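Phosphinothricin N-acetyltransferase (Brucella ovis, PDB 5DWN) probably acts as a GNAT-family acyltransferase, binding acetyl coenzyme A as the likely donor of the acetyl group it transfers. Local coordinates at residues Ala90-Tyr95 with Arg123-Val128; Ile105-Leu110 with Val139-Ser144. All coordinates share one frame; numbering follows the deposited sequence.

Contact 1: Ala90-Tyr95 with Arg123-Val128. With ACO (acetyl coenzyme *a), chain E.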
loop_
_atom_site.group_PDB
_atom_site.type_symbol
_atom_site.label_atom_id
_atom_site.label_comp_id
_atom_site.label_asym_id
_atom_site.label_seq_id
_atom_site.Cartn_x
_atom_site.Cartn_y
_atom_site.Cartn_z
ATOM N N ALA A 90 7.281 7.687 -3.802
ATOM C CA ALA A 90 6.948 6.960 -5.019
ATOM C C ALA A 90 7.295 5.491 -4.816
ATOM O O ALA A 90 8.018 5.134 -3.891
ATOM C CB ALA A 90 7.695 7.523 -6.238
ATOM N N GLU A 91 6.757 4.636 -5.692
ATOM C CA GLU A 91 7.002 3.198 -5.665
ATOM C C GLU A 91 7.531 2.788 -7.039
ATOM O O GLU A 91 7.090 3.343 -8.046
ATOM C CB GLU A 91 5.682 2.436 -5.336
ATOM C CG GLU A 91 5.723 0.917 -5.543
ATOM C CD GLU A 91 4.443 0.196 -5.080
ATOM O OE1 GLU A 91 3.540 0.857 -4.507
ATOM O OE2 GLU A 91 4.353 -1.040 -5.286
ATOM N N ASP A 92 8.470 1.833 -7.106
ATOM C CA ASP A 92 8.987 1.397 -8.407
ATOM C C ASP A 92 8.469 0.001 -8.746
ATOM O O ASP A 92 8.193 -0.808 -7.860
ATOM C CB ASP A 92 10.535 1.421 -8.467
ATOM C CG ASP A 92 11.203 0.336 -7.595
ATOM O OD1 ASP A 92 11.708 -0.691 -8.125
ATOM O OD2 ASP A 92 11.247 0.525 -6.366
ATOM N N SER A 93 8.280 -0.255 -10.041
ATOM C CA SER A 93 7.934 -1.582 -10.540
ATOM C C SER A 93 8.823 -1.853 -11.737
ATOM O O SER A 93 9.041 -0.952 -12.547
ATOM C CB SER A 93 6.442 -1.689 -10.964
ATOM O OG SER A 93 5.558 -1.240 -9.934
ATOM N N ILE A 94 9.328 -3.076 -11.866
ATOM C CA ILE A 94 10.220 -3.364 -12.987
ATOM C C ILE A 94 10.065 -4.819 -13.378
ATOM O O ILE A 94 9.960 -5.698 -12.517
ATOM C CB ILE A 94 11.678 -3.013 -12.634
ATOM C CG1 ILE A 94 12.640 -3.409 -13.758
ATOM C CG2 ILE A 94 12.088 -3.697 -11.355
ATOM C CD1 ILE A 94 13.972 -2.685 -13.649
ATOM N N TYR A 95 10.016 -5.059 -14.691
ATOM C CA TYR A 95 9.820 -6.386 -15.259
ATOM C C TYR A 95 10.737 -6.546 -16.463
ATOM O O TYR A 95 10.717 -5.708 -17.367
ATOM C CB TYR A 95 8.367 -6.599 -15.685
ATOM C CG TYR A 95 7.451 -6.736 -14.504
ATOM C CD1 TYR A 95 7.142 -7.984 -14.006
ATOM C CD2 TYR A 95 6.936 -5.616 -13.848
ATOM C CE1 TYR A 95 6.323 -8.133 -12.908
ATOM C CE2 TYR A 95 6.100 -5.763 -12.736
ATOM C CZ TYR A 95 5.813 -7.027 -12.277
ATOM O OH TYR A 95 5.007 -7.222 -11.181
ATOM N N ARG A 123 11.180 12.150 -2.374
ATOM C CA ARG A 123 12.136 11.971 -1.286
ATOM C C ARG A 123 12.345 10.521 -0.878
ATOM O O ARG A 123 13.366 10.219 -0.251
ATOM C CB ARG A 123 11.707 12.776 -0.050
ATOM C CG ARG A 123 11.873 14.283 -0.230
ATOM C CD ARG A 123 13.327 14.640 -0.576
ATOM N NE ARG A 123 13.561 16.083 -0.688
ATOM C CZ ARG A 123 13.801 16.886 0.346
ATOM N NH1 ARG A 123 13.818 16.400 1.577
ATOM N NH2 ARG A 123 14.013 18.179 0.147
ATOM N N GLN A 124 11.419 9.621 -1.211
ATOM C CA GLN A 124 11.580 8.203 -0.912
ATOM C C GLN A 124 11.079 7.400 -2.097
ATOM O O GLN A 124 10.086 7.774 -2.729
ATOM C CB GLN A 124 10.807 7.759 0.342
ATOM C CG GLN A 124 11.162 8.530 1.616
ATOM C CD GLN A 124 12.515 8.157 2.192
ATOM O OE1 GLN A 124 13.051 7.082 1.908
ATOM N NE2 GLN A 124 13.075 9.044 3.016
ATOM N N LEU A 125 11.774 6.306 -2.402
ATOM C CA LEU A 125 11.338 5.376 -3.432
ATOM C C LEU A 125 11.152 4.031 -2.761
ATOM O O LEU A 125 12.087 3.521 -2.137
ATOM C CB LEU A 125 12.359 5.281 -4.570
ATOM C CG LEU A 125 11.984 4.394 -5.767
ATOM C CD1 LEU A 125 10.614 4.787 -6.341
ATOM C CD2 LEU A 125 13.069 4.556 -6.830
ATOM N N LEU A 126 9.958 3.455 -2.895
ATOM C CA LEU A 126 9.592 2.247 -2.167
ATOM C C LEU A 126 9.509 1.071 -3.128
ATOM O O LEU A 126 8.902 1.183 -4.193
ATOM C CB LEU A 126 8.244 2.440 -1.470
ATOM C CG LEU A 126 7.685 1.313 -0.607
ATOM C CD1 LEU A 126 8.453 1.208 0.708
ATOM C CD2 LEU A 126 6.159 1.590 -0.372
ATOM N N ALA A 127 10.078 -0.061 -2.734
ATOM C CA ALA A 127 9.907 -1.309 -3.470
ATOM C C ALA A 127 8.990 -2.212 -2.661
ATOM O O ALA A 127 9.291 -2.527 -1.508
ATOM C CB ALA A 127 11.249 -1.999 -3.715
ATOM N N VAL A 128 7.888 -2.638 -3.262
ATOM C CA VAL A 128 6.975 -3.585 -2.634
ATOM C C VAL A 128 7.167 -4.904 -3.366
ATOM O O VAL A 128 6.650 -5.089 -4.473
ATOM C CB VAL A 128 5.520 -3.108 -2.691
ATOM C CG1 VAL A 128 4.614 -4.114 -1.966
ATOM C CG2 VAL A 128 5.408 -1.739 -2.036
HETATM N N1A ACO E . 20.389 -14.063 -7.484
HETATM C C2A ACO E . 21.322 -13.245 -6.985
HETATM N N3A ACO E . 21.650 -12.010 -7.377
HETATM C C4A ACO E . 20.901 -11.621 -8.415
HETATM C C5A ACO E . 19.911 -12.359 -9.044
HETATM C C6A ACO E . 19.648 -13.644 -8.530
HETATM N N6A ACO E . 18.682 -14.447 -8.987
HETATM N N7A ACO E . 19.347 -11.639 -10.087
HETATM C C8A ACO E . 19.991 -10.497 -10.057
HETATM N N9A ACO E . 20.941 -10.416 -9.074
HETATM C C1B ACO E . 21.805 -9.271 -8.800
HETATM C C2B ACO E . 22.876 -9.041 -9.872
HETATM O O2B ACO E . 24.100 -9.695 -9.548
HETATM C C3B ACO E . 23.028 -7.522 -9.815
HETATM O O3B ACO E . 23.908 -7.115 -8.746
HETATM P P3B ACO E . 25.439 -6.630 -8.969
HETATM O O7A ACO E . 26.008 -6.216 -7.651
HETATM O O8A ACO E . 26.128 -7.848 -9.601
HETATM O O9A ACO E . 25.409 -5.496 -9.986
HETATM C C4B ACO E . 21.614 -7.028 -9.498
HETATM O O4B ACO E . 20.995 -8.108 -8.764
HETATM C C5B ACO E . 20.778 -6.667 -10.701
HETATM O O5B ACO E . 20.920 -7.719 -11.678
HETATM P P1A ACO E . 20.184 -7.699 -13.070
HETATM O O1A ACO E . 20.795 -8.607 -14.068
HETATM O O2A ACO E . 20.082 -6.295 -13.573
HETATM O O3A ACO E . 18.684 -8.141 -12.774
HETATM P P2A ACO E . 17.496 -8.416 -13.794
HETATM O O4A ACO E . 17.822 -7.806 -15.093
HETATM O O5A ACO E . 17.313 -9.929 -13.912
HETATM O O6A ACO E . 16.226 -7.769 -13.099
HETATM C CBP ACO E . 14.274 -8.562 -11.904
HETATM C CCP ACO E . 15.787 -8.350 -11.871
HETATM C CDP ACO E . 13.832 -9.144 -10.557
HETATM C CEP ACO E . 13.590 -7.207 -12.134
HETATM C CAP ACO E . 13.917 -9.532 -13.058
HETATM O OAP ACO E . 14.552 -10.775 -12.839
HETATM C C9P ACO E . 12.434 -9.750 -13.308
HETATM O O9P ACO E . 11.844 -9.034 -14.113
HETATM N N8P ACO E . 11.850 -10.727 -12.607
HETATM C C7P ACO E . 10.484 -11.176 -12.845
HETATM C C6P ACO E . 9.474 -10.053 -12.699
HETATM C C5P ACO E . 9.437 -9.494 -11.299
HETATM O O5P ACO E . 9.425 -10.229 -10.318
HETATM N N4P ACO E . 9.389 -8.169 -11.197
HETATM C C3P ACO E . 9.226 -7.489 -9.919
HETATM C C2P ACO E . 10.550 -6.978 -9.391
HETATM S S1P ACO E . 10.407 -6.188 -7.750
HETATM C C ACO E . 9.681 -4.612 -8.074
HETATM O O ACO E . 9.314 -4.277 -9.166
HETATM C CH3 ACO E . 9.516 -3.779 -6.836
HETATM O O HOH W 1 6.739 -2.002 -5.965
#
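The Glu91 carboxylate lies against Val128, with OE2 3.5 Å from Val128 CG2. CG stands anti to the backbone N (chi1 169°) and the chain beyond is extended. OE1 forms a salt bridge with Arg81 of the second subunit. The Asp92 carboxylate lies beside Ala127, OD2 being 3.7 Å from Ala127 CB, while OD1 is probably hydrogen-bonded to NE2 of His142. The Tyr95 ring has the pantetheine amide N4P of acetyl-CoA over one face; Tyr27 meets this ring edge-to-face. Ala90 N donates to Gln124 O at 3.0 Å, nearly straight at 175°. Leu126 N then donates to Ala90 O, and Asp92 N to Leu126 O. These bonds join the two parallel strands of a beta-alpha-beta unit, whose crossover carries helix 105-119. Beyond Asp92 the strands splay apart, as in other GNAT folds. Water 1 sits in the opening, 2.7 Å from both Glu91 OE2 and Asp92 O, and accepts from Val128 N. The acetyl end of the cofactor lies here too. Ile94 N donates to the thioester oxygen O at 3.0 Å, which may polarise that carbonyl. Ile94 O accepts from N4P at 2.9 Å.

Contact 2: Ile105-Leu110 with Val139-Ser144; sequences IGKLLL and VKLHES. With ACO (acetyl coenzyme *a), chain E.
Leu141 packs tightly against the first turn of helix 105-119. Its CD1 rests on backbone, 3.6 Å from Lys107 CA, and also touches Gly106 C. With CG anti to the backbone N (chi1 166°), the branch leans toward helix 105-119, and its two methyls part: CD1 to the backbone, CD2 to the pantetheine methyl CEP of acetyl-CoA. Deeper in, Leu110 CD2 makes a CH-pi contact over one face of the His142 ring, 3.9 Å from the centroid and offset toward the rim. The two side chains cross at about a right angle. Ser138 O accepts from His142 ND1, and Asp92 OD1 meets NE2; together they probably fix the ring's rotation.

The axes of the two helical segments approach to 10.0 Å, at 47° to each other. Helix 105-119 follows the glycine-rich pyrophosphate loop of the GNAT fold, which includes Gly102 and Gly104. Gly106 N donates to pyrophosphate oxygen O4A of acetyl-CoA at 2.8 Å. Lys107 N donates to its O2A. The helix start probably favours these charges. Gly106 has no CB, and O6A of the cofactor lies close against this position.

The outer side is looser and more polar. The extended Lys107 chain runs past Ser144, with CE 3.5 Å from Ser144 OG. That hydroxyl donates back to Leu141 O at 2.7 Å within its own helix. Lys107 NZ reaches the 3'-phosphate, with a hydrogen bond to O9A of acetyl-CoA at 2.7 Å. It also donates to water 2, which in turn donates to Ser144 O. Lys107 and Ser144 are both partly exposed here.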
loop_
_atom_site.group_PDB
_atom_site.type_symbol
_atom_site.label_atom_id
_atom_site.label_comp_id
_atom_site.label_asym_id
_atom_site.label_seq_id
_atom_site.Cartn_x
_atom_site.Cartn_y
_atom_site.Cartn_z
ATOM N N ILE A 105 20.192 -5.630 -17.097
ATOM C CA ILE A 105 19.193 -4.733 -17.676
ATOM C C ILE A 105 18.267 -4.181 -16.596
ATOM O O ILE A 105 17.900 -3.000 -16.623
ATOM C CB ILE A 105 18.415 -5.463 -18.782
ATOM C CG1 ILE A 105 19.356 -5.842 -19.910
ATOM C CG2 ILE A 105 17.276 -4.611 -19.310
ATOM C CD1 ILE A 105 18.744 -6.832 -20.872
ATOM N N GLY A 106 17.865 -5.018 -15.637
ATOM C CA GLY A 106 17.104 -4.509 -14.506
ATOM C C GLY A 106 17.838 -3.399 -13.769
ATOM O O GLY A 106 17.240 -2.395 -13.375
ATOM N N LYS A 107 19.147 -3.568 -13.571
ATOM C CA LYS A 107 19.919 -2.544 -12.880
ATOM C C LYS A 107 19.996 -1.269 -13.711
ATOM O O LYS A 107 19.835 -0.169 -13.177
ATOM C CB LYS A 107 21.319 -3.072 -12.557
ATOM C CG LYS A 107 22.022 -2.312 -11.447
ATOM C CD LYS A 107 23.373 -2.949 -11.147
ATOM C CE LYS A 107 24.004 -2.332 -9.902
ATOM N NZ LYS A 107 25.434 -2.782 -9.710
ATOM N N LEU A 108 20.218 -1.402 -15.022
ATOM C CA LEU A 108 20.274 -0.230 -15.895
ATOM C C LEU A 108 18.960 0.545 -15.868
ATOM O O LEU A 108 18.958 1.785 -15.842
ATOM C CB LEU A 108 20.600 -0.680 -17.317
ATOM C CG LEU A 108 21.175 0.230 -18.387
ATOM C CD1 LEU A 108 22.504 0.827 -17.921
ATOM C CD2 LEU A 108 21.371 -0.574 -19.678
ATOM N N LEU A 109 17.831 -0.168 -15.899
ATOM C CA LEU A 109 16.520 0.486 -15.908
ATOM C C LEU A 109 16.212 1.140 -14.575
ATOM O O LEU A 109 15.692 2.264 -14.524
ATOM C CB LEU A 109 15.409 -0.534 -16.216
ATOM C CG LEU A 109 14.874 -0.682 -17.626
ATOM C CD1 LEU A 109 13.930 -1.895 -17.677
ATOM C CD2 LEU A 109 14.149 0.588 -18.054
ATOM N N LEU A 110 16.455 0.416 -13.483
ATOM C CA LEU A 110 16.143 0.953 -12.170
ATOM C C LEU A 110 17.033 2.141 -11.847
ATOM O O LEU A 110 16.576 3.114 -11.237
ATOM C CB LEU A 110 16.270 -0.145 -11.107
ATOM C CG LEU A 110 15.871 0.290 -9.688
ATOM C CD1 LEU A 110 14.499 0.985 -9.669
ATOM C CD2 LEU A 110 15.911 -0.904 -8.701
ATOM N N VAL A 139 15.074 -8.746 -4.617
ATOM C CA VAL A 139 15.741 -8.205 -3.441
ATOM C C VAL A 139 17.152 -7.747 -3.803
ATOM O O VAL A 139 17.546 -6.614 -3.503
ATOM C CB VAL A 139 15.731 -9.239 -2.297
ATOM C CG1 VAL A 139 16.537 -8.738 -1.109
ATOM C CG2 VAL A 139 14.274 -9.552 -1.866
ATOM N N LYS A 140 17.918 -8.606 -4.495
ATOM C CA LYS A 140 19.306 -8.285 -4.825
ATOM C C LYS A 140 19.402 -7.084 -5.762
ATOM O O LYS A 140 20.318 -6.267 -5.635
ATOM C CB LYS A 140 19.992 -9.494 -5.468
ATOM C CG LYS A 140 20.026 -10.721 -4.595
ATOM C CD LYS A 140 20.992 -10.570 -3.442
ATOM C CE LYS A 140 21.475 -11.944 -2.984
ATOM N NZ LYS A 140 22.538 -11.848 -1.956
ATOM N N LEU A 141 18.495 -6.985 -6.739
ATOM C CA LEU A 141 18.481 -5.813 -7.610
ATOM C C LEU A 141 18.365 -4.544 -6.780
ATOM O O LEU A 141 19.132 -3.583 -6.957
ATOM C CB LEU A 141 17.318 -5.903 -8.610
ATOM C CG LEU A 141 17.002 -4.586 -9.341
ATOM C CD1 LEU A 141 18.232 -4.058 -10.111
ATOM C CD2 LEU A 141 15.777 -4.722 -10.272
ATOM N N HIS A 142 17.418 -4.536 -5.842
ATOM C CA HIS A 142 17.159 -3.323 -5.085
ATOM C C HIS A 142 18.286 -3.049 -4.089
ATOM O O HIS A 142 18.742 -1.904 -3.971
ATOM C CB HIS A 142 15.774 -3.424 -4.425
ATOM C CG HIS A 142 14.645 -3.201 -5.395
ATOM N ND1 HIS A 142 14.158 -4.196 -6.219
ATOM C CD2 HIS A 142 13.979 -2.070 -5.740
ATOM C CE1 HIS A 142 13.206 -3.700 -6.993
ATOM N NE2 HIS A 142 13.075 -2.413 -6.720
ATOM N N GLU A 143 18.799 -4.089 -3.413
ATOM C CA GLU A 143 19.983 -3.898 -2.576
ATOM C C GLU A 143 21.150 -3.306 -3.366
ATOM O O GLU A 143 21.887 -2.459 -2.849
ATOM C CB GLU A 143 20.406 -5.221 -1.918
ATOM C CG GLU A 143 19.417 -5.748 -0.872
ATOM C CD GLU A 143 19.841 -7.074 -0.247
ATOM O OE1 GLU A 143 20.822 -7.702 -0.730
ATOM O OE2 GLU A 143 19.194 -7.483 0.736
ATOM N N SER A 144 21.353 -3.754 -4.612
ATOM C CA SER A 144 22.532 -3.332 -5.374
ATOM C C SER A 144 22.499 -1.845 -5.717
ATOM O O SER A 144 23.539 -1.272 -6.065
ATOM C CB SER A 144 22.653 -4.133 -6.677
ATOM O OG SER A 144 21.699 -3.673 -7.639
HETATM N N1A ACO E . 20.389 -14.063 -7.484
HETATM C C2A ACO E . 21.322 -13.245 -6.985
HETATM N N3A ACO E . 21.650 -12.010 -7.377
HETATM C C4A ACO E . 20.901 -11.621 -8.415
HETATM C C5A ACO E . 19.911 -12.359 -9.044
HETATM C C6A ACO E . 19.648 -13.644 -8.530
HETATM N N6A ACO E . 18.682 -14.447 -8.987
HETATM N N7A ACO E . 19.347 -11.639 -10.087
HETATM C C8A ACO E . 19.991 -10.497 -10.057
HETATM N N9A ACO E . 20.941 -10.416 -9.074
HETATM C C1B ACO E . 21.805 -9.271 -8.800
HETATM C C2B ACO E . 22.876 -9.041 -9.872
HETATM O O2B ACO E . 24.100 -9.695 -9.548
HETATM C C3B ACO E . 23.028 -7.522 -9.815
HETATM O O3B ACO E . 23.908 -7.115 -8.746
HETATM P P3B ACO E . 25.439 -6.630 -8.969
HETATM O O7A ACO E . 26.008 -6.216 -7.651
HETATM O O8A ACO E . 26.128 -7.848 -9.601
HETATM O O9A ACO E . 25.409 -5.496 -9.986
HETATM C C4B ACO E . 21.614 -7.028 -9.498
HETATM O O4B ACO E . 20.995 -8.108 -8.764
HETATM C C5B ACO E . 20.778 -6.667 -10.701
HETATM O O5B ACO E . 20.920 -7.719 -11.678
HETATM P P1A ACO E . 20.184 -7.699 -13.070
HETATM O O1A ACO E . 20.795 -8.607 -14.068
HETATM O O2A ACO E . 20.082 -6.295 -13.573
HETATM O O3A ACO E . 18.684 -8.141 -12.774
HETATM P P2A ACO E . 17.496 -8.416 -13.794
HETATM O O4A ACO E . 17.822 -7.806 -15.093
HETATM O O5A ACO E . 17.313 -9.929 -13.912
HETATM O O6A ACO E . 16.226 -7.769 -13.099
HETATM C CBP ACO E . 14.274 -8.562 -11.904
HETATM C CCP ACO E . 15.787 -8.350 -11.871
HETATM C CDP ACO E . 13.832 -9.144 -10.557
HETATM C CEP ACO E . 13.590 -7.207 -12.134
HETATM C CAP ACO E . 13.917 -9.532 -13.058
HETATM O OAP ACO E . 14.552 -10.775 -12.839
HETATM C C9P ACO E . 12.434 -9.750 -13.308
HETATM O O9P ACO E . 11.844 -9.034 -14.113
HETATM N N8P ACO E . 11.850 -10.727 -12.607
HETATM C C7P ACO E . 10.484 -11.176 -12.845
HETATM C C6P ACO E . 9.474 -10.053 -12.699
HETATM C C5P ACO E . 9.437 -9.494 -11.299
HETATM O O5P ACO E . 9.425 -10.229 -10.318
HETATM N N4P ACO E . 9.389 -8.169 -11.197
HETATM C C3P ACO E . 9.226 -7.489 -9.919
HETATM C C2P ACO E . 10.550 -6.978 -9.391
HETATM S S1P ACO E . 10.407 -6.188 -7.750
HETATM C C ACO E . 9.681 -4.612 -8.074
HETATM O O ACO E . 9.314 -4.277 -9.166
HETATM C CH3 ACO E . 9.516 -3.779 -6.836
HETATM O O HOH W 2 25.834 -1.982 -7.192
#

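The centres of contact 1 and contact 2 are about 11 Å apart, and their segments alternate along the chain. Both contacts touch acetyl-CoA. Contact 1 hydrogen-bonds the thioester and the inner pantetheine; contact 2 hydrogen-bonds the pyrophosphate and the 3'-phosphate, and its His142 also reaches the acetyl group. They meet directly around His142. Asp92 OD1 lies 2.6 Å from His142 NE2, a probable hydrogen bond, and Ala127 CB packs 3.4 Å from His142 CD2. The acetyl methyl CH3 is close to both contacts, 3.4 Å from Asp92 O and 3.7 Å from His142 CE1. A second junction lies further along the cofactor, where Ile94 CD1 packs 3.3 Å from Gly106 O.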